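Local coordinates for protein virC2 (Agrobacterium tumefaciens, PDB 2RH3) that enhances T-DNA transfer and virulence and probably binds DNA through this C-terminal ribbon-helix-helix part of the protein, at residues 7-12 / 16-21; 37-42 / 73-78; 49-54 / 86-91. One frame throughout, in Å; residues are numbered along the deposited sequence.

All three contacts mix buried and more exposed residues, and no direct hydrogen bond crosses them. Interaction 1 is local: the proline-rich loop after strand 2-7 folds back on helix 16-21, with a tyrosine ring laid on one proline, its hydroxyl end against another, and a shared water. Interaction 2 lies nearest the chain centre and sets helix 27-47 against strand 71-76 and the residue that follows it, through leucine, phenylalanine and an arginine. Interaction 3 is mainly aromatic and joins the turn after helix 27-47 to the end of helix 79-89. Interactions 2 and 3 touch, F42 packing on F51 and F89. Interaction 1 lies across the chain's centre from interaction 3, about 24 Å between centres.

Interaction 1: residues 7-12 / 16-21; sequences ARPPAP and KIYDNL
Y18 lays one face of its ring on P10 and brings its hydroxyl end against P9. P10 CD stands over the middle of the ring, 3.9 Å from the centroid and only 8° off the ring normal, which makes a clear CH-pi contact. P10 CG leans toward the near side of the ring and lies 3.7 Å from Y18 CD2. The proline ring therefore spreads from the ring centre toward the root of the tyrosine. P9 takes the far end. Its CB is 3.2 Å from Y18 OH and 3.6 Å from Y18 CZ, an oblique approach beside the phenol carbon. The reach of the tyrosine comes from its first torsion: CG is anti to the backbone N (chi1 176°), and the ring extends from the helix toward the loop.

D19, one residue on, swings its carboxylate toward P12 (chi1 -67°, CG opposite the carbonyl carbon). D19 OD1 approaches P12 CA at 3.8 Å. A water lies 2.7 Å from D19 OD1 and 2.8 Å from A11 O, within hydrogen-bonding distance of both, though it may not serve both at once. The other carboxylate oxygen, OD2, accepts a hydrogen bond from the backbone N of E13, in the short link between the two segments.

Y18 also packs on P27, S30 and I34 of helix 27-47, while P10 touches F113 of helix 97-118. The loop leaving strand 2-7 and the short helix 16-21 thus meet beside these two longer helices.

Interaction 2: residues 37-42 / 73-78; sequences RALGDF and TSRMFP
L39 meets two residues, R75 with its CB and CD1 and F77 with its CD2. The first two atoms lie against the aliphatic part of R75, with L39 CD1 3.8 Å from R75 CD. The two side chains run past each other in opposite directions. L39 CD2 turns to F77 instead and sits at the edge of the ring, in its plane, 3.9 Å from F77 CZ.

R75 continues beyond the leucine to the helix backbone. A chi1 of -164° swings R75 away from its own amide, and the chain is extended from CG to NE. This carries the guanidinium across the helix surface, with one face over the backbone of L39 and G40. R75 NH1 is 3.8 Å from G40 CA. No hydrogen bond joins the guanidinium to this segment. Its charge is met one turn further along the helix, where NH1 forms a salt bridge with E43 and the end of the arginine is held in place.

Around this the packing is apolar. L39 also packs on L5 of the neighbouring strand and on A108 of helix 97-118, and F77 packs on V3. Separately, backbone hydrogen bonds pair T73 with L5 and R75 with V3. The antiparallel ribbon of strands 2-7 and 71-76, packed on helix 27-47, fits the ribbon-helix-helix DNA-binding fold, here with both strands from one chain.

Interaction 3: residues 49-54 / 86-91; sequences GSFRAA and RNHFDP
H88 reaches from the last turn of helix 79-89 into the angle between F51 and R52. Its CB already touches the phenylalanine, 3.7 Å from F51 CE1. A chi1 of 176° carries the ring outward, and H88 CG meets both F51 CE1 and R52 CG, which lie on the same side of its ring. The ring then divides its contacts. H88 CD2 is 3.6 Å from F51 CE1, and the two ring planes stand at 85° in an oblique pair. R52 was modelled in two conformers, and its contacts are those of the one described. In it H88 ND1 is 3.5 Å from R52 CG. That methylene lies over a face of the imidazole, 3.7 Å from its centroid, in a CH-pi contact. CE1 also meets the arginine, near CB and CG. At the tip, NE2 has a weak hydrogen bond with K56 NZ, just past the first segment.

F51, H88 and F89 form an aromatic cluster. It ties the short 3-10 turn at 50-53, which follows helix 27-47, to the C-terminal end of helix 79-89 in this ribbon-helix-helix protein.

F89 completes the cluster with its CE2, which lies at the edge of the F51 ring and 3.8 Å from F51 CE1. These two planes are at 44°. One face of the F89 ring is covered by H88 CD2. F89 packs further on F100, L104 and A107 of helix 97-118, while F51 rests on M45 and L46 of helix 27-47.

Interaction 1: residues 7-12 / 16-21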
ATOM      1  N   ALA A   7      -0.676  -5.799   3.398  1.00 23.30           N
ATOM      2  CA  ALA A   7      -0.430  -5.823   1.962  1.00 22.53           C
ATOM      3  C   ALA A   7       0.390  -7.033   1.567  1.00 22.30           C
ATOM      4  O   ALA A   7       1.103  -7.600   2.390  1.00 22.70           O
ATOM      5  CB  ALA A   7       0.286  -4.554   1.523  1.00 23.21           C
ATOM      6  N   ARG A   8       0.281  -7.417   0.300  1.00 22.82           N
ATOM      7  CA  ARG A   8       1.076  -8.519  -0.253  1.00 22.45           C
ATOM      8  C   ARG A   8       2.243  -7.964  -1.061  1.00 21.85           C
ATOM      9  O   ARG A   8       2.095  -6.982  -1.766  1.00 21.33           O
ATOM     10  CB  ARG A   8       0.229  -9.351  -1.206  1.00 23.64           C
ATOM     11  CG  ARG A   8      -0.874 -10.159  -0.572  1.00 26.05           C
ATOM     12  CD  ARG A   8      -1.531 -11.015  -1.633  1.00 29.76           C
ATOM     13  NE  ARG A   8      -2.527 -11.914  -1.057  1.00 33.33           N
ATOM     14  CZ  ARG A   8      -2.255 -13.113  -0.552  1.00 33.28           C
ATOM     15  NH1 ARG A   8      -1.010 -13.578  -0.536  1.00 35.26           N
ATOM     16  NH2 ARG A   8      -3.237 -13.848  -0.053  0.50 34.13           N
ATOM     17  N   PRO A   9       3.408  -8.620  -0.998  1.00 21.35           N
ATOM     18  CA  PRO A   9       4.480  -8.172  -1.884  1.00 21.65           C
ATOM     19  C   PRO A   9       4.094  -8.250  -3.370  1.00 21.79           C
ATOM     20  O   PRO A   9       3.314  -9.140  -3.769  1.00 22.29           O
ATOM     21  CB  PRO A   9       5.621  -9.143  -1.563  1.00 22.39           C
ATOM     22  CG  PRO A   9       5.333  -9.605  -0.150  1.00 22.04           C
ATOM     23  CD  PRO A   9       3.837  -9.729  -0.124  1.00 22.22           C
ATOM     24  N   PRO A  10       4.628  -7.327  -4.189  1.00 21.88           N
ATOM     25  CA  PRO A  10       4.330  -7.325  -5.610  1.00 22.39           C
ATOM     26  C   PRO A  10       5.036  -8.475  -6.332  1.00 22.57           C
ATOM     27  O   PRO A  10       6.021  -9.047  -5.813  1.00 22.20           O
ATOM     28  CB  PRO A  10       4.896  -5.981  -6.079  1.00 22.21           C
ATOM     29  CG  PRO A  10       6.027  -5.714  -5.147  1.00 21.54           C
ATOM     30  CD  PRO A  10       5.562  -6.241  -3.821  1.00 21.95           C
ATOM     31  N   ALA A  11       4.545  -8.791  -7.531  1.00 22.56           N
ATOM     32  CA  ALA A  11       5.226  -9.707  -8.441  1.00 23.04           C
ATOM     33  C   ALA A  11       6.575  -9.138  -8.892  1.00 23.36           C
ATOM     34  O   ALA A  11       6.761  -7.923  -8.908  1.00 22.46           O
ATOM     35  CB  ALA A  11       4.349  -9.965  -9.657  1.00 23.33           C
ATOM     36  N   PRO A  12       7.525 -10.017  -9.275  1.00 24.05           N
ATOM     37  CA  PRO A  12       8.759  -9.481  -9.826  1.00 24.67           C
ATOM     38  C   PRO A  12       8.531  -8.536 -10.994  1.00 24.67           C
ATOM     39  O   PRO A  12       7.579  -8.708 -11.770  1.00 25.66           O
ATOM     40  CB  PRO A  12       9.509 -10.737 -10.289  1.00 24.34           C
ATOM     41  CG  PRO A  12       9.032 -11.785  -9.386  1.00 24.92           C
ATOM     42  CD  PRO A  12       7.561 -11.487  -9.206  1.00 24.41           C
ATOM     43  N   LYS A  16      11.143  -2.027  -9.196  1.00 21.40           N
ATOM     44  CA  LYS A  16      12.597  -2.166  -9.138  1.00 21.60           C
ATOM     45  C   LYS A  16      13.104  -1.949  -7.715  1.00 20.95           C
ATOM     46  O   LYS A  16      14.042  -2.616  -7.275  1.00 19.93           O
ATOM     47  CB  LYS A  16      13.295  -1.212 -10.101  1.00 23.04           C
ATOM     48  CG  LYS A  16      13.090  -1.555 -11.573  1.00 25.82           C
ATOM     49  CD  LYS A  16      13.760  -0.505 -12.448  1.00 31.78           C
ATOM     50  CE  LYS A  16      13.346  -0.632 -13.908  1.00 35.42           C
ATOM     51  NZ  LYS A  16      13.979   0.439 -14.721  1.00 38.51           N
ATOM     52  N   ILE A  17      12.459  -1.030  -6.989  1.00 19.80           N
ATOM     53  CA  ILE A  17      12.853  -0.787  -5.596  1.00 19.59           C
ATOM     54  C   ILE A  17      12.673  -2.033  -4.740  1.00 18.14           C
ATOM     55  O   ILE A  17      13.588  -2.438  -4.004  1.00 18.21           O
ATOM     56  CB  ILE A  17      12.125   0.444  -4.990  1.00 19.37           C
ATOM     57  CG1 ILE A  17      12.714   1.725  -5.592  1.00 21.30           C
ATOM     58  CG2 ILE A  17      12.299   0.475  -3.465  1.00 20.49           C
ATOM     59  CD1 ILE A  17      11.910   2.995  -5.296  1.00 21.51           C
ATOM     60  N   TYR A  18      11.511  -2.664  -4.844  1.00 17.28           N
ATOM     61  CA  TYR A  18      11.231  -3.845  -4.036  1.00 17.10           C
ATOM     62  C   TYR A  18      12.181  -4.986  -4.428  1.00 17.38           C
ATOM     63  O   TYR A  18      12.786  -5.639  -3.555  1.00 16.32           O
ATOM     64  CB  TYR A  18       9.768  -4.290  -4.224  1.00 17.31           C
ATOM     65  CG  TYR A  18       9.476  -5.564  -3.481  1.00 17.61           C
ATOM     66  CD1 TYR A  18       9.280  -5.548  -2.095  1.00 18.89           C
ATOM     67  CD2 TYR A  18       9.421  -6.793  -4.154  1.00 15.77           C
ATOM     68  CE1 TYR A  18       9.041  -6.726  -1.397  1.00 19.79           C
ATOM     69  CE2 TYR A  18       9.165  -7.969  -3.460  1.00 19.23           C
ATOM     70  CZ  TYR A  18       8.988  -7.924  -2.087  1.00 18.70           C
ATOM     71  OH  TYR A  18       8.781  -9.091  -1.386  1.00 20.17           O
ATOM     72  N   ASP A  19      12.313  -5.212  -5.732  1.00 17.70           N
ATOM     73  CA  ASP A  19      13.186  -6.287  -6.215  1.00 18.18           C
ATOM     74  C   ASP A  19      14.635  -6.124  -5.739  1.00 18.74           C
ATOM     75  O   ASP A  19      15.309  -7.111  -5.475  1.00 20.34           O
ATOM     76  CB  ASP A  19      13.152  -6.365  -7.747  1.00 18.56           C
ATOM     77  CG  ASP A  19      11.793  -6.813  -8.305  0.50 16.48           C
ATOM     78  OD1 ASP A  19      10.879  -7.217  -7.549  0.50 14.45           O
ATOM     79  OD2 ASP A  19      11.650  -6.757  -9.547  0.50 18.38           O
ATOM     80  N   ASN A  20      15.129  -4.891  -5.641  1.00 18.26           N
ATOM     81  CA  ASN A  20      16.460  -4.660  -5.116  1.00 18.81           C
ATOM     82  C   ASN A  20      16.529  -4.827  -3.591  1.00 17.39           C
ATOM     83  O   ASN A  20      17.537  -5.324  -3.055  1.00 18.02           O
ATOM     84  CB  ASN A  20      16.935  -3.263  -5.516  1.00 19.79           C
ATOM     85  CG  ASN A  20      18.368  -3.013  -5.134  1.00 24.19           C
ATOM     86  OD1 ASN A  20      19.282  -3.742  -5.550  1.00 27.49           O
ATOM     87  ND2 ASN A  20      18.582  -1.994  -4.311  1.00 26.05           N
ATOM     88  N   LEU A  21      15.486  -4.381  -2.884  1.00 16.32           N
ATOM     89  CA  LEU A  21      15.488  -4.524  -1.431  1.00 16.76           C
ATOM     90  C   LEU A  21      15.583  -5.978  -1.023  1.00 16.39           C
ATOM     91  O   LEU A  21      16.312  -6.312  -0.083  1.00 18.41           O
ATOM     92  CB  LEU A  21      14.267  -3.837  -0.791  1.00 17.60           C
ATOM     93  CG  LEU A  21      14.358  -2.304  -0.765  1.00 16.93           C
ATOM     94  CD1 LEU A  21      13.078  -1.665  -0.300  1.00 18.02           C
ATOM     95  CD2 LEU A  21      15.509  -1.788   0.096  1.00 19.00           C
TER
HETATM   96  O   HOH W   1       8.453  -6.030  -7.832  1.00 17.98           O

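Interaction 2: residues 37-42 / 73-78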
ATOM      1  N   ARG A  37       7.142   4.969   3.435  1.00 23.43           N
ATOM      2  CA  ARG A  37       7.252   6.086   2.521  1.00 22.93           C
ATOM      3  C   ARG A  37       5.945   6.263   1.745  1.00 22.64           C
ATOM      4  O   ARG A  37       5.450   7.384   1.616  1.00 23.08           O
ATOM      5  CB  ARG A  37       8.415   5.870   1.544  1.00 22.74           C
ATOM      6  CG  ARG A  37       8.542   6.940   0.471  1.00 22.13           C
ATOM      7  CD  ARG A  37       8.937   8.274   1.048  1.00 24.55           C
ATOM      8  NE  ARG A  37       9.098   9.278   0.001  1.00 27.05           N
ATOM      9  CZ  ARG A  37       9.833  10.386   0.112  1.00 28.56           C
ATOM     10  NH1 ARG A  37      10.488  10.661   1.236  1.00 28.85           N
ATOM     11  NH2 ARG A  37       9.915  11.229  -0.913  1.00 30.30           N
ATOM     12  N   ALA A  38       5.408   5.159   1.230  1.00 22.33           N
ATOM     13  CA  ALA A  38       4.160   5.170   0.461  1.00 22.48           C
ATOM     14  C   ALA A  38       2.994   5.768   1.277  1.00 23.11           C
ATOM     15  O   ALA A  38       2.224   6.571   0.761  1.00 23.00           O
ATOM     16  CB  ALA A  38       3.826   3.782  -0.039  1.00 23.07           C
ATOM     17  N   LEU A  39       2.895   5.400   2.550  1.00 23.36           N
ATOM     18  CA  LEU A  39       1.802   5.923   3.383  1.00 24.56           C
ATOM     19  C   LEU A  39       2.001   7.395   3.708  1.00 24.94           C
ATOM     20  O   LEU A  39       1.026   8.138   3.866  1.00 24.98           O
ATOM     21  CB  LEU A  39       1.607   5.094   4.659  1.00 24.82           C
ATOM     22  CG  LEU A  39       1.127   3.655   4.446  1.00 26.75           C
ATOM     23  CD1 LEU A  39       1.497   2.781   5.642  1.00 27.67           C
ATOM     24  CD2 LEU A  39      -0.383   3.587   4.152  1.00 29.35           C
ATOM     25  N   GLY A  40       3.261   7.818   3.801  1.00 25.01           N
ATOM     26  CA  GLY A  40       3.583   9.228   3.986  1.00 26.09           C
ATOM     27  C   GLY A  40       3.150  10.054   2.787  1.00 26.55           C
ATOM     28  O   GLY A  40       2.498  11.090   2.943  1.00 26.42           O
ATOM     29  N   ASP A  41       3.501   9.578   1.589  1.00 26.73           N
ATOM     30  CA  ASP A  41       3.107  10.216   0.330  1.00 27.23           C
ATOM     31  C   ASP A  41       1.580  10.251   0.212  1.00 27.18           C
ATOM     32  O   ASP A  41       1.003  11.274  -0.176  1.00 28.05           O
ATOM     33  CB  ASP A  41       3.697   9.463  -0.882  1.00 27.82           C
ATOM     34  CG  ASP A  41       5.234   9.482  -0.929  1.00 29.57           C
ATOM     35  OD1 ASP A  41       5.866  10.351  -0.293  1.00 31.20           O
ATOM     36  OD2 ASP A  41       5.816   8.608  -1.621  0.50 30.14           O
ATOM     37  N   PHE A  42       0.943   9.141   0.584  1.00 26.76           N
ATOM     38  CA  PHE A  42      -0.508   8.948   0.408  1.00 27.48           C
ATOM     39  C   PHE A  42      -1.331   9.853   1.313  1.00 28.02           C
ATOM     40  O   PHE A  42      -2.387  10.331   0.899  1.00 27.81           O
ATOM     41  CB  PHE A  42      -0.902   7.485   0.625  1.00 27.47           C
ATOM     42  CG  PHE A  42      -2.135   7.065  -0.136  1.00 26.64           C
ATOM     43  CD1 PHE A  42      -2.136   7.047  -1.530  1.00 26.98           C
ATOM     44  CD2 PHE A  42      -3.283   6.675   0.541  1.00 27.04           C
ATOM     45  CE1 PHE A  42      -3.272   6.649  -2.246  1.00 26.12           C
ATOM     46  CE2 PHE A  42      -4.427   6.281  -0.155  1.00 27.97           C
ATOM     47  CZ  PHE A  42      -4.416   6.263  -1.557  1.00 26.94           C
ATOM     48  N   THR A  73       0.959  -4.379   9.560  1.00 34.95           N
ATOM     49  CA  THR A  73       1.547  -3.204  10.191  1.00 36.32           C
ATOM     50  C   THR A  73       0.466  -2.268  10.720  1.00 36.83           C
ATOM     51  O   THR A  73      -0.718  -2.456  10.428  1.00 36.39           O
ATOM     52  CB  THR A  73       2.500  -2.451   9.209  1.00 36.55           C
ATOM     53  OG1 THR A  73       3.403  -1.618   9.943  1.00 37.72           O
ATOM     54  CG2 THR A  73       1.727  -1.601   8.204  1.00 36.92           C
ATOM     55  N   SER A  74       0.876  -1.282  11.516  1.00 37.73           N
ATOM     56  CA  SER A  74      -0.012  -0.187  11.912  1.00 38.47           C
ATOM     57  C   SER A  74       0.673   1.175  11.755  1.00 39.05           C
ATOM     58  O   SER A  74       1.898   1.254  11.638  1.00 39.47           O
ATOM     59  CB  SER A  74      -0.572  -0.391  13.330  1.00 38.58           C
ATOM     60  OG  SER A  74       0.400  -0.197  14.342  1.00 38.86           O
ATOM     61  N   ARG A  75      -0.131   2.240  11.730  1.00 39.48           N
ATOM     62  CA  ARG A  75       0.369   3.609  11.581  1.00 39.66           C
ATOM     63  C   ARG A  75      -0.695   4.596  12.050  1.00 39.56           C
ATOM     64  O   ARG A  75      -1.894   4.349  11.892  1.00 39.34           O
ATOM     65  CB  ARG A  75       0.752   3.901  10.123  1.00 39.76           C
ATOM     66  CG  ARG A  75       1.624   5.142   9.927  1.00 40.11           C
ATOM     67  CD  ARG A  75       2.019   5.309   8.471  1.00 40.53           C
ATOM     68  NE  ARG A  75       2.782   6.533   8.220  1.00 41.09           N
ATOM     69  CZ  ARG A  75       2.238   7.715   7.935  1.00 42.01           C
ATOM     70  NH1 ARG A  75       3.016   8.766   7.719  1.00 42.55           N
ATOM     71  NH2 ARG A  75       0.919   7.854   7.878  1.00 42.33           N
ATOM     72  N   MET A  76      -0.244   5.706  12.633  1.00 39.56           N
ATOM     73  CA  MET A  76      -1.135   6.770  13.090  1.00 39.62           C
ATOM     74  C   MET A  76      -1.495   7.696  11.940  1.00 39.21           C
ATOM     75  O   MET A  76      -0.617   8.158  11.205  1.00 39.30           O
ATOM     76  CB  MET A  76      -0.482   7.594  14.209  1.00 40.23           C
ATOM     77  CG  MET A  76       0.044   6.783  15.385  1.00 40.94           C
ATOM     78  SD  MET A  76      -1.267   5.975  16.314  1.00 43.41           S
ATOM     79  CE  MET A  76      -0.342   5.339  17.716  1.00 42.38           C
ATOM     80  N   PHE A  77      -2.791   7.956  11.789  1.00 38.76           N
ATOM     81  CA  PHE A  77      -3.290   8.912  10.805  1.00 38.29           C
ATOM     82  C   PHE A  77      -4.177   9.936  11.503  1.00 37.90           C
ATOM     83  O   PHE A  77      -4.914   9.584  12.427  1.00 37.89           O
ATOM     84  CB  PHE A  77      -4.129   8.213   9.734  1.00 38.16           C
ATOM     85  CG  PHE A  77      -3.357   7.275   8.850  1.00 38.04           C
ATOM     86  CD1 PHE A  77      -2.767   7.731   7.675  1.00 38.28           C
ATOM     87  CD2 PHE A  77      -3.256   5.926   9.170  1.00 37.68           C
ATOM     88  CE1 PHE A  77      -2.067   6.858   6.843  1.00 38.55           C
ATOM     89  CE2 PHE A  77      -2.556   5.046   8.345  1.00 37.71           C
ATOM     90  CZ  PHE A  77      -1.961   5.514   7.184  1.00 38.24           C
ATOM     91  N   PRO A  78      -4.123  11.205  11.060  1.00 37.66           N
ATOM     92  CA  PRO A  78      -5.145  12.155  11.520  1.00 37.34           C
ATOM     93  C   PRO A  78      -6.545  11.644  11.161  1.00 36.94           C
ATOM     94  O   PRO A  78      -6.738  11.091  10.072  1.00 36.44           O
ATOM     95  CB  PRO A  78      -4.823  13.434  10.740  1.00 37.43           C
ATOM     96  CG  PRO A  78      -3.384  13.298  10.341  1.00 37.55           C
ATOM     97  CD  PRO A  78      -3.140  11.830  10.155  1.00 37.64           C
TER

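Interaction 3: residues 49-54 / 86-91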
ATOM      1  N   GLY A  49      -7.933  15.051  -1.635  1.00 31.89           N
ATOM      2  CA  GLY A  49      -8.816  14.221  -2.458  1.00 31.04           C
ATOM      3  C   GLY A  49      -8.219  13.614  -3.723  1.00 30.57           C
ATOM      4  O   GLY A  49      -8.886  12.836  -4.424  1.00 30.20           O
ATOM      5  N   SER A  50      -6.967  13.951  -4.024  1.00 30.15           N
ATOM      6  CA  SER A  50      -6.329  13.466  -5.250  1.00 30.03           C
ATOM      7  C   SER A  50      -6.129  11.944  -5.261  1.00 29.75           C
ATOM      8  O   SER A  50      -5.985  11.331  -6.322  1.00 29.03           O
ATOM      9  CB  SER A  50      -5.009  14.200  -5.498  1.00 30.24           C
ATOM     10  OG  SER A  50      -4.075  13.950  -4.456  1.00 31.67           O
ATOM     11  N   PHE A  51      -6.169  11.335  -4.076  1.00 29.50           N
ATOM     12  CA  PHE A  51      -5.982   9.893  -3.937  1.00 29.26           C
ATOM     13  C   PHE A  51      -7.045   9.070  -4.670  1.00 29.72           C
ATOM     14  O   PHE A  51      -6.802   7.922  -5.016  1.00 30.02           O
ATOM     15  CB  PHE A  51      -5.938   9.502  -2.458  1.00 28.62           C
ATOM     16  CG  PHE A  51      -7.291   9.467  -1.789  1.00 27.44           C
ATOM     17  CD1 PHE A  51      -7.932   8.250  -1.544  1.00 25.92           C
ATOM     18  CD2 PHE A  51      -7.915  10.641  -1.392  1.00 26.12           C
ATOM     19  CE1 PHE A  51      -9.168   8.214  -0.911  1.00 26.00           C
ATOM     20  CE2 PHE A  51      -9.155  10.609  -0.764  1.00 26.65           C
ATOM     21  CZ  PHE A  51      -9.776   9.401  -0.526  1.00 24.99           C
ATOM     22  N   ARG A  52      -8.214   9.664  -4.908  0.50 30.22           N
ATOM     23  CA  ARG A  52      -9.306   8.965  -5.596  0.50 30.64           C
ATOM     24  C   ARG A  52      -9.000   8.706  -7.073  0.50 31.29           C
ATOM     25  O   ARG A  52      -9.669   7.893  -7.713  0.50 31.60           O
ATOM     26  CB  ARG A  52     -10.628   9.719  -5.436  0.50 30.60           C
ATOM     27  CG  ARG A  52     -11.100   9.806  -3.998  0.50 30.35           C
ATOM     28  CD  ARG A  52     -12.428  10.532  -3.881  0.50 29.94           C
ATOM     29  NE  ARG A  52     -12.481  11.299  -2.642  0.50 29.49           N
ATOM     30  CZ  ARG A  52     -12.066  12.556  -2.522  0.50 28.88           C
ATOM     31  NH1 ARG A  52     -11.579  13.202  -3.575  0.50 30.04           N
ATOM     32  NH2 ARG A  52     -12.142  13.170  -1.348  0.50 27.02           N
ATOM     33  N   ALA A  53      -7.985   9.395  -7.598  1.00 31.64           N
ATOM     34  CA  ALA A  53      -7.525   9.201  -8.982  1.00 32.11           C
ATOM     35  C   ALA A  53      -6.332   8.252  -9.097  1.00 32.35           C
ATOM     36  O   ALA A  53      -5.794   8.026 -10.187  1.00 32.79           O
ATOM     37  CB  ALA A  53      -7.200  10.545  -9.617  1.00 32.31           C
ATOM     38  N   ALA A  54      -5.908   7.702  -7.968  1.00 32.04           N
ATOM     39  CA  ALA A  54      -4.736   6.860  -7.940  1.00 31.55           C
ATOM     40  C   ALA A  54      -5.098   5.374  -8.117  1.00 31.25           C
ATOM     41  O   ALA A  54      -6.217   4.959  -7.790  1.00 30.65           O
ATOM     42  CB  ALA A  54      -3.976   7.099  -6.650  1.00 31.82           C
ATOM     43  N   ARG A  86     -11.978   6.417   4.364  1.00 21.36           N
ATOM     44  CA  ARG A  86     -13.154   5.560   4.572  1.00 21.57           C
ATOM     45  C   ARG A  86     -14.323   5.898   3.653  1.00 21.32           C
ATOM     46  O   ARG A  86     -15.000   5.004   3.149  1.00 21.34           O
ATOM     47  CB  ARG A  86     -13.608   5.589   6.035  1.00 22.13           C
ATOM     48  CG  ARG A  86     -12.934   4.525   6.881  1.00 24.06           C
ATOM     49  CD  ARG A  86     -13.729   4.205   8.125  1.00 26.56           C
ATOM     50  NE  ARG A  86     -13.613   2.784   8.475  0.50 27.41           N
ATOM     51  CZ  ARG A  86     -12.641   2.255   9.214  0.50 27.66           C
ATOM     52  NH1 ARG A  86     -11.666   3.014   9.702  0.50 28.44           N
ATOM     53  NH2 ARG A  86     -12.645   0.952   9.467  0.50 27.46           N
ATOM     54  N   ASN A  87     -14.558   7.188   3.429  1.00 21.38           N
ATOM     55  CA  ASN A  87     -15.623   7.621   2.526  1.00 21.54           C
ATOM     56  C   ASN A  87     -15.465   7.018   1.131  1.00 21.36           C
ATOM     57  O   ASN A  87     -16.451   6.748   0.444  1.00 20.58           O
ATOM     58  CB  ASN A  87     -15.646   9.147   2.409  1.00 21.92           C
ATOM     59  CG  ASN A  87     -16.205   9.835   3.640  1.00 22.54           C
ATOM     60  OD1 ASN A  87     -16.005  11.041   3.819  1.00 26.17           O
ATOM     61  ND2 ASN A  87     -16.929   9.097   4.475  1.00 20.73           N
ATOM     62  N   HIS A  88     -14.213   6.810   0.730  1.00 21.22           N
ATOM     63  CA  HIS A  88     -13.887   6.325  -0.599  1.00 21.77           C
ATOM     64  C   HIS A  88     -13.731   4.813  -0.682  1.00 21.46           C
ATOM     65  O   HIS A  88     -14.301   4.180  -1.569  1.00 22.16           O
ATOM     66  CB  HIS A  88     -12.610   7.006  -1.099  1.00 22.03           C
ATOM     67  CG  HIS A  88     -12.144   6.509  -2.427  1.00 23.75           C
ATOM     68  ND1 HIS A  88     -12.816   6.778  -3.598  1.00 26.07           N
ATOM     69  CD2 HIS A  88     -11.061   5.773  -2.773  1.00 27.20           C
ATOM     70  CE1 HIS A  88     -12.170   6.225  -4.610  1.00 27.02           C
ATOM     71  NE2 HIS A  88     -11.104   5.605  -4.134  1.00 27.31           N
ATOM     72  N   PHE A  89     -12.962   4.246   0.241  1.00 21.30           N
ATOM     73  CA  PHE A  89     -12.672   2.812   0.248  1.00 21.14           C
ATOM     74  C   PHE A  89     -13.763   1.979   0.908  1.00 20.94           C
ATOM     75  O   PHE A  89     -13.822   0.772   0.697  1.00 21.17           O
ATOM     76  CB  PHE A  89     -11.325   2.531   0.912  1.00 21.04           C
ATOM     77  CG  PHE A  89     -10.144   3.042   0.118  1.00 20.99           C
ATOM     78  CD1 PHE A  89      -9.819   2.477  -1.113  1.00 21.52           C
ATOM     79  CD2 PHE A  89      -9.380   4.095   0.596  1.00 21.14           C
ATOM     80  CE1 PHE A  89      -8.729   2.962  -1.851  1.00 23.18           C
ATOM     81  CE2 PHE A  89      -8.295   4.583  -0.127  1.00 21.83           C
ATOM     82  CZ  PHE A  89      -7.977   4.025  -1.351  1.00 22.39           C
ATOM     83  N   ASP A  90     -14.619   2.646   1.683  1.00 20.93           N
ATOM     84  CA  ASP A  90     -15.709   2.006   2.437  1.00 20.97           C
ATOM     85  C   ASP A  90     -16.986   2.846   2.293  1.00 20.65           C
ATOM     86  O   ASP A  90     -17.575   3.276   3.292  1.00 20.05           O
ATOM     87  CB  ASP A  90     -15.289   1.869   3.908  1.00 21.02           C
ATOM     88  CG  ASP A  90     -16.259   1.037   4.733  1.00 22.44           C
ATOM     89  OD1 ASP A  90     -17.056   0.267   4.150  1.00 23.27           O
ATOM     90  OD2 ASP A  90     -16.221   1.150   5.979  1.00 24.94           O
ATOM     91  N   PRO A  91     -17.428   3.084   1.038  1.00 20.49           N
ATOM     92  CA  PRO A  91     -18.469   4.070   0.762  1.00 20.24           C
ATOM     93  C   PRO A  91     -19.828   3.777   1.424  1.00 19.80           C
ATOM     94  O   PRO A  91     -20.648   4.688   1.590  1.00 19.74           O
ATOM     95  CB  PRO A  91     -18.605   4.016  -0.765  1.00 20.44           C
ATOM     96  CG  PRO A  91     -18.076   2.699  -1.155  1.00 21.06           C
ATOM     97  CD  PRO A  91     -16.970   2.420  -0.199  1.00 20.99           C
TER